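Local coordinates for protein DNA polymerase III subunit beta (Deinococcus radiodurans, PDB 4TRT) that probably acts as the sliding clamp of the replicase, closing as a head-to-tail dimer ring around DNA and tethering polymerases to it for processive synthesis, at residues R135-A144 against V167-R178; G337-R345 against Y353-R361. All coordinates share one frame; numbering follows the deposited sequence.

Interaction 1 of 2, residues R135-A144 against V167-R178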
loop_
_atom_site.group_PDB
_atom_site.type_symbol
_atom_site.label_atom_id
_atom_site.label_comp_id
_atom_site.label_asym_id
_atom_site.label_seq_id
_atom_site.Cartn_x
_atom_site.Cartn_y
_atom_site.Cartn_z
ATOM N N ARG A 135 2.753 -23.492 5.099
ATOM C CA ARG A 135 2.121 -23.522 3.772
ATOM C C ARG A 135 0.785 -24.297 3.829
ATOM O O ARG A 135 -0.172 -23.896 3.189
ATOM C CB ARG A 135 3.101 -24.012 2.683
ATOM C CG ARG A 135 3.856 -22.871 1.985
ATOM C CD ARG A 135 4.943 -23.315 1.017
ATOM N NE ARG A 135 6.251 -23.391 1.676
ATOM C CZ ARG A 135 6.797 -24.478 2.232
ATOM N NH1 ARG A 135 6.171 -25.645 2.224
ATOM N NH2 ARG A 135 7.998 -24.392 2.804
ATOM N N ALA A 136 0.692 -25.343 4.652
ATOM C CA ALA A 136 -0.578 -26.042 4.860
ATOM C C ALA A 136 -1.613 -25.117 5.497
ATOM O O ALA A 136 -2.729 -24.996 4.995
ATOM C CB ALA A 136 -0.394 -27.306 5.687
ATOM N N PHE A 137 -1.238 -24.445 6.580
ATOM C CA PHE A 137 -2.102 -23.427 7.201
ATOM C C PHE A 137 -2.601 -22.392 6.205
ATOM O O PHE A 137 -3.796 -22.086 6.164
ATOM C CB PHE A 137 -1.375 -22.672 8.324
ATOM C CG PHE A 137 -1.321 -23.396 9.645
ATOM C CD1 PHE A 137 -2.294 -24.314 10.032
ATOM C CD2 PHE A 137 -0.307 -23.090 10.548
ATOM C CE1 PHE A 137 -2.220 -24.939 11.269
ATOM C CE2 PHE A 137 -0.238 -23.705 11.780
ATOM C CZ PHE A 137 -1.186 -24.638 12.138
ATOM N N SER A 138 -1.688 -21.855 5.402
ATOM C CA SER A 138 -2.016 -20.793 4.443
ATOM C C SER A 138 -2.954 -21.281 3.339
ATOM O O SER A 138 -3.689 -20.489 2.767
ATOM C CB SER A 138 -0.750 -20.244 3.785
ATOM O OG SER A 138 0.015 -19.515 4.711
ATOM N N SER A 139 -2.901 -22.579 3.042
ATOM C CA SER A 139 -3.735 -23.180 2.010
ATOM C C SER A 139 -5.178 -23.382 2.459
ATOM O O SER A 139 -6.067 -23.416 1.601
ATOM C CB SER A 139 -3.159 -24.527 1.572
ATOM O OG SER A 139 -1.884 -24.318 0.997
ATOM N N VAL A 140 -5.420 -23.550 3.770
ATOM C CA VAL A 140 -6.786 -23.871 4.261
ATOM C C VAL A 140 -7.467 -22.796 5.088
ATOM O O VAL A 140 -8.675 -22.844 5.253
ATOM C CB VAL A 140 -6.822 -25.203 5.026
ATOM C CG1 VAL A 140 -6.154 -26.288 4.179
ATOM C CG2 VAL A 140 -6.196 -25.052 6.424
ATOM N N ARG A 141 -6.708 -21.798 5.538
ATOM C CA ARG A 141 -7.168 -20.795 6.510
ATOM C C ARG A 141 -8.431 -20.038 6.083
ATOM O O ARG A 141 -9.302 -19.765 6.906
ATOM C CB ARG A 141 -6.008 -19.800 6.768
ATOM C CG ARG A 141 -6.390 -18.386 7.181
ATOM C CD ARG A 141 -6.802 -18.420 8.622
ATOM N NE ARG A 141 -7.214 -17.136 9.191
ATOM C CZ ARG A 141 -8.473 -16.754 9.367
ATOM N NH1 ARG A 141 -9.494 -17.498 8.941
ATOM N NH2 ARG A 141 -8.706 -15.599 9.967
ATOM N N TYR A 142 -8.527 -19.679 4.805
ATOM C CA TYR A 142 -9.696 -18.959 4.287
ATOM C C TYR A 142 -11.052 -19.633 4.590
ATOM O O TYR A 142 -12.080 -18.968 4.635
ATOM C CB TYR A 142 -9.567 -18.770 2.767
ATOM C CG TYR A 142 -9.746 -20.062 1.980
ATOM C CD1 TYR A 142 -11.010 -20.512 1.634
ATOM C CD2 TYR A 142 -8.649 -20.838 1.596
ATOM C CE1 TYR A 142 -11.190 -21.686 0.934
ATOM C CE2 TYR A 142 -8.819 -22.028 0.898
ATOM C CZ TYR A 142 -10.092 -22.440 0.563
ATOM O OH TYR A 142 -10.309 -23.586 -0.152
ATOM N N ALA A 143 -11.071 -20.954 4.761
ATOM C CA ALA A 143 -12.335 -21.687 4.917
ATOM C C ALA A 143 -12.942 -21.587 6.316
ATOM O O ALA A 143 -14.126 -21.899 6.501
ATOM C CB ALA A 143 -12.147 -23.161 4.541
ATOM N N ALA A 144 -12.132 -21.205 7.300
ATOM C CA ALA A 144 -12.608 -21.057 8.678
ATOM C C ALA A 144 -13.387 -19.751 8.790
ATOM O O ALA A 144 -13.017 -18.758 8.173
ATOM C CB ALA A 144 -11.446 -21.058 9.661
ATOM N N VAL A 167 -4.223 -30.580 7.755
ATOM C CA VAL A 167 -5.012 -29.481 8.316
ATOM C C VAL A 167 -6.292 -29.326 7.526
ATOM O O VAL A 167 -6.306 -29.535 6.316
ATOM C CB VAL A 167 -4.273 -28.124 8.360
ATOM C CG1 VAL A 167 -3.228 -28.125 9.473
ATOM C CG2 VAL A 167 -3.681 -27.784 6.997
ATOM N N VAL A 168 -7.362 -28.968 8.231
ATOM C CA VAL A 168 -8.688 -28.864 7.641
ATOM C C VAL A 168 -9.406 -27.641 8.210
ATOM O O VAL A 168 -9.372 -27.397 9.426
ATOM C CB VAL A 168 -9.543 -30.119 7.942
ATOM C CG1 VAL A 168 -10.844 -30.117 7.134
ATOM C CG2 VAL A 168 -8.761 -31.397 7.679
ATOM N N ALA A 169 -10.056 -26.883 7.327
ATOM C CA ALA A 169 -10.956 -25.819 7.738
ATOM C C ALA A 169 -12.267 -25.927 6.972
ATOM O O ALA A 169 -12.309 -26.469 5.853
ATOM C CB ALA A 169 -10.295 -24.481 7.485
ATOM N N SER A 170 -13.338 -25.407 7.577
ATOM C CA SER A 170 -14.652 -25.492 7.000
ATOM C C SER A 170 -15.629 -24.542 7.682
ATOM O O SER A 170 -15.426 -24.126 8.820
ATOM C CB SER A 170 -15.178 -26.933 7.114
ATOM O OG SER A 170 -16.455 -27.064 6.530
ATOM N N ASP A 171 -16.688 -24.207 6.957
ATOM C CA ASP A 171 -17.866 -23.542 7.537
ATOM C C ASP A 171 -19.083 -24.475 7.549
ATOM O O ASP A 171 -20.198 -24.011 7.674
ATOM C CB ASP A 171 -18.194 -22.274 6.746
ATOM C CG ASP A 171 -18.486 -22.545 5.258
ATOM O OD1 ASP A 171 -18.803 -23.689 4.861
ATOM O OD2 ASP A 171 -18.374 -21.593 4.473
ATOM N N GLY A 172 -18.859 -25.782 7.419
ATOM C CA GLY A 172 -19.945 -26.776 7.351
ATOM C C GLY A 172 -20.395 -27.095 5.928
ATOM O O GLY A 172 -21.122 -28.072 5.696
ATOM N N TYR A 173 -19.968 -26.271 4.972
ATOM C CA TYR A 173 -20.372 -26.411 3.571
ATOM C C TYR A 173 -19.135 -26.500 2.678
ATOM O O TYR A 173 -18.880 -27.560 2.080
ATOM C CB TYR A 173 -21.264 -25.238 3.152
ATOM C CG TYR A 173 -22.508 -25.093 3.992
ATOM C CD1 TYR A 173 -22.487 -24.372 5.189
ATOM C CD2 TYR A 173 -23.710 -25.668 3.595
ATOM C CE1 TYR A 173 -23.630 -24.234 5.967
ATOM C CE2 TYR A 173 -24.857 -25.540 4.368
ATOM C CZ TYR A 173 -24.810 -24.826 5.551
ATOM O OH TYR A 173 -25.951 -24.690 6.308
ATOM N N ARG A 174 -18.362 -25.413 2.589
ATOM C CA ARG A 174 -17.050 -25.513 1.932
ATOM C C ARG A 174 -16.007 -26.073 2.889
ATOM O O ARG A 174 -16.110 -25.918 4.095
ATOM C CB ARG A 174 -16.580 -24.192 1.336
ATOM C CG ARG A 174 -16.316 -23.083 2.331
ATOM C CD ARG A 174 -15.841 -21.871 1.566
ATOM N NE ARG A 174 -15.624 -20.690 2.388
ATOM C CZ ARG A 174 -14.955 -19.610 1.974
ATOM N NH1 ARG A 174 -14.422 -19.565 0.759
ATOM N NH2 ARG A 174 -14.799 -18.573 2.781
ATOM N N VAL A 175 -14.986 -26.704 2.315
ATOM C CA VAL A 175 -13.939 -27.362 3.065
ATOM C C VAL A 175 -12.620 -27.104 2.343
ATOM O O VAL A 175 -12.571 -27.090 1.102
ATOM C CB VAL A 175 -14.154 -28.899 3.119
ATOM C CG1 VAL A 175 -13.210 -29.506 4.147
ATOM C CG2 VAL A 175 -15.609 -29.253 3.437
ATOM N N ALA A 176 -11.561 -26.909 3.116
ATOM C CA ALA A 176 -10.204 -26.830 2.578
ATOM C C ALA A 176 -9.348 -27.792 3.387
ATOM O O ALA A 176 -9.426 -27.801 4.619
ATOM C CB ALA A 176 -9.666 -25.417 2.688
ATOM N N ILE A 177 -8.549 -28.583 2.675
ATOM C CA ILE A 177 -7.702 -29.630 3.246
ATOM C C ILE A 177 -6.321 -29.537 2.631
ATOM O O ILE A 177 -6.183 -29.325 1.423
ATOM C CB ILE A 177 -8.273 -31.026 2.907
ATOM C CG1 ILE A 177 -9.667 -31.211 3.515
ATOM C CG2 ILE A 177 -7.327 -32.162 3.338
ATOM C CD1 ILE A 177 -10.402 -32.396 2.938
ATOM N N ARG A 178 -5.281 -29.658 3.458
ATOM C CA ARG A 178 -3.950 -29.907 2.941
ATOM C C ARG A 178 -3.228 -30.953 3.785
ATOM O O ARG A 178 -3.141 -30.812 5.006
ATOM C CB ARG A 178 -3.126 -28.627 2.868
ATOM C CG ARG A 178 -1.810 -28.839 2.118
ATOM C CD ARG A 178 -1.459 -27.686 1.201
ATOM N NE ARG A 178 -0.390 -28.057 0.277
ATOM C CZ ARG A 178 0.095 -27.265 -0.672
ATOM N NH1 ARG A 178 -0.395 -26.047 -0.856
ATOM N NH2 ARG A 178 1.067 -27.708 -1.460
HETATM O O HOH W 1 -13.382 -24.403 -0.530
HETATM O O HOH W 2 -16.189 -20.115 5.278
#
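The Y142 ring and the R174 guanidinium meet with their planes 63° apart. NH1 of R174 lies at the ring edge, near its plane, 3.6 Å from Y142 CD1. One face of the guanidinium receives Y142 CD1 and A143 CA. Water 2 sits at its edge, in plane. This water accepts from R174 NE and donates to A143 O and D171 OD2, tying the turn at D171 and R174 to the backbone at A143. R174 NH1 also forms a salt bridge with D322. V140 O covers part of one face of the Y142 ring. Water 1 lies at that ring's edge and joins Y142 OH to V175 O. The phenol oxygen stands 3.4 Å from A176 CB and is also hydrogen-bonded to Y353.

At the other end, NH1 of R178 donates to S139 OG at 2.9 Å, with an N-H...O angle of 150°. That hydroxyl in turn donates to R135 O, so it both accepts and donates. R178 CG is anti to the backbone N (chi1 -171°), which carries the chain along A136 to S139.

V140 fills the middle. Its CG2 meets V167 CG2 at 3.8 Å, and its CG1 rests on the backbone of I177 and R178. A143 CB packs on A169 CB and A176 CB. A169 CB comes within 3.2 Å of V140 O, a tight fit. The axis of helix 135-140 passes 7.5 Å from that of strand 175-178, with the small A176 facing V140.

In the central domain, helix 135-140 thus runs along the hairpin, nearly parallel to strand 167-170 and antiparallel to strand 175-178. Strand 155-161 extends this floor through I156 under V140 and V167. Helix 193-202 flanks F137, and strand 353-357 continues the sheet beyond V175 and I177.

Interaction 2 of 2, residues G337-R345 against Y353-R361; sequences GSTSPAIFR and YMAVMVTLR. Unlike the reference sequence in segment 353-361: Y353 (reference Val), M354 (reference Tyr), A355 (reference Gly), V356 (reference Gly), M357 (reference His), V358 (reference Gly), T359 (reference His), L360 (reference Ala), R361 (reference Ala).
M357 reaches across to F344 in an antiparallel hairpin. Its CB lies 4.0 Å from A342 O. CG is anti to the carbonyl carbon (chi1 -76°) and sits over one face of the F344 ring, 4.2 Å from the centroid, as a CH-pi contact. SD follows obliquely, 4.2 Å from F344 CE2, and makes a Met-aromatic contact.

The backbones hold the register. A342 pairs with M357 and F344 with A355, each by two hydrogen bonds; A342 N reaches M357 O at 2.8 Å. On the face of I343 and V356, I343 CG2 touches M354 CG at 3.6 Å. P341 CB packs on V356 CG1.

Past the strands, a type I turn from G337 to S340 curls round T359. The methyl CG2 of T359 lies 3.6 Å from both S338 O and S340 O. Water 3 accepts from T359 N and from NH2 of the poorly ordered R361, and gives a weak bond to T339 O.

The hairpin lies between strand 330-335, beside strand 342-346, and strand 175-181, beside strand 353-357. Helix 317-324 covers the F344, A355 and M357 face, with V320 on M357. Strand 310-316 packs on A342, M357 and T359, F315 touching all three.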
loop_
_atom_site.group_PDB
_atom_site.type_symbol
_atom_site.label_atom_id
_atom_site.label_comp_id
_atom_site.label_asym_id
_atom_site.label_seq_id
_atom_site.Cartn_x
_atom_site.Cartn_y
_atom_site.Cartn_z
ATOM N N GLY A 337 -22.502 -32.877 -9.948
ATOM C CA GLY A 337 -23.850 -32.522 -10.401
ATOM C C GLY A 337 -24.056 -31.014 -10.417
ATOM O O GLY A 337 -23.286 -30.257 -9.792
ATOM N N SER A 338 -25.080 -30.559 -11.135
ATOM C CA SER A 338 -25.249 -29.113 -11.373
ATOM C C SER A 338 -25.531 -28.328 -10.099
ATOM O O SER A 338 -25.178 -27.156 -10.014
ATOM C CB SER A 338 -26.350 -28.839 -12.389
ATOM O OG SER A 338 -27.559 -29.340 -11.898
ATOM N N THR A 339 -26.128 -28.979 -9.099
ATOM C CA THR A 339 -26.419 -28.312 -7.830
ATOM C C THR A 339 -25.850 -29.054 -6.615
ATOM O O THR A 339 -26.356 -28.898 -5.518
ATOM C CB THR A 339 -27.947 -28.124 -7.656
ATOM O OG1 THR A 339 -28.582 -29.404 -7.558
ATOM C CG2 THR A 339 -28.536 -27.374 -8.875
ATOM N N SER A 340 -24.786 -29.836 -6.792
ATOM C CA SER A 340 -24.182 -30.551 -5.667
ATOM C C SER A 340 -22.682 -30.243 -5.607
ATOM O O SER A 340 -22.154 -29.562 -6.489
ATOM C CB SER A 340 -24.489 -32.061 -5.728
ATOM O OG SER A 340 -24.119 -32.611 -6.966
ATOM N N PRO A 341 -22.007 -30.666 -4.522
ATOM C CA PRO A 341 -20.685 -30.060 -4.328
ATOM C C PRO A 341 -19.627 -30.499 -5.360
ATOM O O PRO A 341 -19.767 -31.537 -6.028
ATOM C CB PRO A 341 -20.311 -30.480 -2.898
ATOM C CG PRO A 341 -21.627 -30.763 -2.219
ATOM C CD PRO A 341 -22.479 -31.362 -3.305
ATOM N N ALA A 342 -18.609 -29.669 -5.495
ATOM C CA ALA A 342 -17.501 -29.887 -6.417
ATOM C C ALA A 342 -16.185 -29.931 -5.661
ATOM O O ALA A 342 -16.078 -29.378 -4.570
ATOM C CB ALA A 342 -17.464 -28.771 -7.449
ATOM N N ILE A 343 -15.176 -30.563 -6.260
ATOM C CA ILE A 343 -13.816 -30.570 -5.709
ATOM C C ILE A 343 -12.906 -29.835 -6.695
ATOM O O ILE A 343 -12.956 -30.103 -7.898
ATOM C CB ILE A 343 -13.299 -32.004 -5.476
ATOM C CG1 ILE A 343 -14.149 -32.736 -4.429
ATOM C CG2 ILE A 343 -11.844 -31.996 -5.036
ATOM C CD1 ILE A 343 -13.865 -34.231 -4.380
ATOM N N PHE A 344 -12.118 -28.880 -6.183
ATOM C CA PHE A 344 -11.062 -28.230 -6.944
ATOM C C PHE A 344 -9.722 -28.650 -6.339
ATOM O O PHE A 344 -9.539 -28.622 -5.122
ATOM C CB PHE A 344 -11.159 -26.698 -6.908
ATOM C CG PHE A 344 -12.445 -26.118 -7.448
ATOM C CD1 PHE A 344 -13.370 -26.881 -8.147
ATOM C CD2 PHE A 344 -12.678 -24.752 -7.312
ATOM C CE1 PHE A 344 -14.525 -26.314 -8.632
ATOM C CE2 PHE A 344 -13.817 -24.165 -7.821
ATOM C CZ PHE A 344 -14.757 -24.954 -8.466
ATOM N N ARG A 345 -8.794 -29.077 -7.187
ATOM C CA ARG A 345 -7.468 -29.487 -6.736
ATOM C C ARG A 345 -6.442 -29.337 -7.868
ATOM O O ARG A 345 -6.819 -29.026 -9.001
ATOM C CB ARG A 345 -7.518 -30.922 -6.216
ATOM C CG ARG A 345 -7.970 -31.946 -7.233
ATOM C CD ARG A 345 -8.058 -33.350 -6.661
ATOM N NE ARG A 345 -7.980 -34.291 -7.764
ATOM C CZ ARG A 345 -7.944 -35.607 -7.652
ATOM N NH1 ARG A 345 -8.006 -36.199 -6.463
ATOM N NH2 ARG A 345 -7.838 -36.341 -8.755
ATOM N N TYR A 353 -3.309 -30.780 -1.618
ATOM C CA TYR A 353 -4.389 -29.779 -1.400
ATOM C C TYR A 353 -5.688 -30.154 -2.063
ATOM O O TYR A 353 -5.691 -30.668 -3.152
ATOM C CB TYR A 353 -3.984 -28.391 -1.904
ATOM C CG TYR A 353 -5.099 -27.352 -1.854
ATOM C CD1 TYR A 353 -5.487 -26.763 -0.651
ATOM C CD2 TYR A 353 -5.774 -26.973 -3.005
ATOM C CE1 TYR A 353 -6.502 -25.807 -0.616
ATOM C CE2 TYR A 353 -6.791 -26.021 -2.976
ATOM C CZ TYR A 353 -7.150 -25.449 -1.776
ATOM O OH TYR A 353 -8.145 -24.500 -1.749
ATOM N N MET A 354 -6.807 -29.838 -1.411
ATOM C CA MET A 354 -8.117 -30.082 -1.981
ATOM C C MET A 354 -9.110 -29.078 -1.388
ATOM O O MET A 354 -9.083 -28.832 -0.183
ATOM C CB MET A 354 -8.512 -31.503 -1.606
ATOM C CG MET A 354 -9.857 -31.989 -2.075
ATOM S SD MET A 354 -10.262 -33.505 -1.169
ATOM C CE MET A 354 -8.676 -34.301 -1.017
ATOM N N ALA A 355 -9.961 -28.531 -2.240
ATOM C CA ALA A 355 -11.049 -27.645 -1.828
ATOM C C ALA A 355 -12.370 -28.306 -2.211
ATOM O O ALA A 355 -12.499 -28.848 -3.309
ATOM C CB ALA A 355 -10.943 -26.290 -2.513
ATOM N N VAL A 356 -13.343 -28.255 -1.303
ATOM C CA VAL A 356 -14.705 -28.642 -1.616
ATOM C C VAL A 356 -15.533 -27.371 -1.634
ATOM O O VAL A 356 -15.484 -26.570 -0.686
ATOM C CB VAL A 356 -15.284 -29.631 -0.586
ATOM C CG1 VAL A 356 -16.756 -29.955 -0.897
ATOM C CG2 VAL A 356 -14.442 -30.896 -0.547
ATOM N N MET A 357 -16.261 -27.193 -2.729
ATOM C CA MET A 357 -17.109 -26.032 -2.965
ATOM C C MET A 357 -18.554 -26.468 -3.074
ATOM O O MET A 357 -18.840 -27.466 -3.732
ATOM C CB MET A 357 -16.758 -25.440 -4.325
ATOM C CG MET A 357 -15.470 -24.649 -4.366
ATOM S SD MET A 357 -15.717 -22.871 -4.309
ATOM C CE MET A 357 -17.378 -22.537 -4.903
ATOM N N VAL A 358 -19.457 -25.707 -2.477
ATOM C CA VAL A 358 -20.880 -25.881 -2.695
ATOM C C VAL A 358 -21.375 -24.932 -3.785
ATOM O O VAL A 358 -20.766 -23.894 -4.020
ATOM C CB VAL A 358 -21.672 -25.652 -1.394
ATOM C CG1 VAL A 358 -21.172 -26.618 -0.312
ATOM C CG2 VAL A 358 -21.593 -24.196 -0.929
ATOM N N THR A 359 -22.455 -25.313 -4.473
ATOM C CA THR A 359 -23.080 -24.446 -5.484
ATOM C C THR A 359 -24.014 -23.431 -4.800
ATOM O O THR A 359 -24.408 -23.629 -3.652
ATOM C CB THR A 359 -23.868 -25.270 -6.542
ATOM O OG1 THR A 359 -24.847 -26.095 -5.906
ATOM C CG2 THR A 359 -22.935 -26.147 -7.357
ATOM N N LEU A 360 -24.344 -22.349 -5.504
ATOM C CA LEU A 360 -25.386 -21.401 -5.053
ATOM C C LEU A 360 -26.762 -22.006 -5.329
ATOM O O LEU A 360 -26.951 -22.674 -6.347
ATOM C CB LEU A 360 -25.254 -20.063 -5.784
ATOM C CG LEU A 360 -23.970 -19.264 -5.508
ATOM C CD1 LEU A 360 -23.844 -18.069 -6.453
ATOM C CD2 LEU A 360 -23.921 -18.777 -4.064
ATOM N N ARG A 361 -27.713 -21.794 -4.420
ATOM C CA ARG A 361 -29.021 -22.450 -4.524
ATOM C C ARG A 361 -29.835 -21.887 -5.676
ATOM O O ARG A 361 -29.929 -20.682 -5.809
ATOM C CB ARG A 361 -29.825 -22.304 -3.225
ATOM C CG ARG A 361 -29.252 -23.008 -1.996
ATOM C CD ARG A 361 -28.948 -24.495 -2.210
ATOM N NE ARG A 361 -27.512 -24.746 -2.407
ATOM C CZ ARG A 361 -26.969 -25.919 -2.739
ATOM N NH1 ARG A 361 -27.716 -27.000 -2.963
ATOM N NH2 ARG A 361 -25.653 -26.004 -2.865
HETATM O O HOH W 3 -23.672 -27.835 -3.909
#

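Interaction 1 and interaction 2 follow in series along the chain, with centres about 14 Å apart. Both reach one antiparallel sheet, in which strands 175-181 and 353-357 are neighbours. There the central domain joins the C-terminal one: V175 O lies 2.8 Å from V356 N, a probable hydrogen bond. Y142 OH and Y353 OH, also 2.8 Å apart, add a link between the helical side of interaction 1 and the hairpin of interaction 2. Helix 317-324, which covers interaction 2, also reaches segment 167-178. The last strand of the chain is thus built into the seam between two domains, consistent with the continuous outer sheets of a sliding clamp.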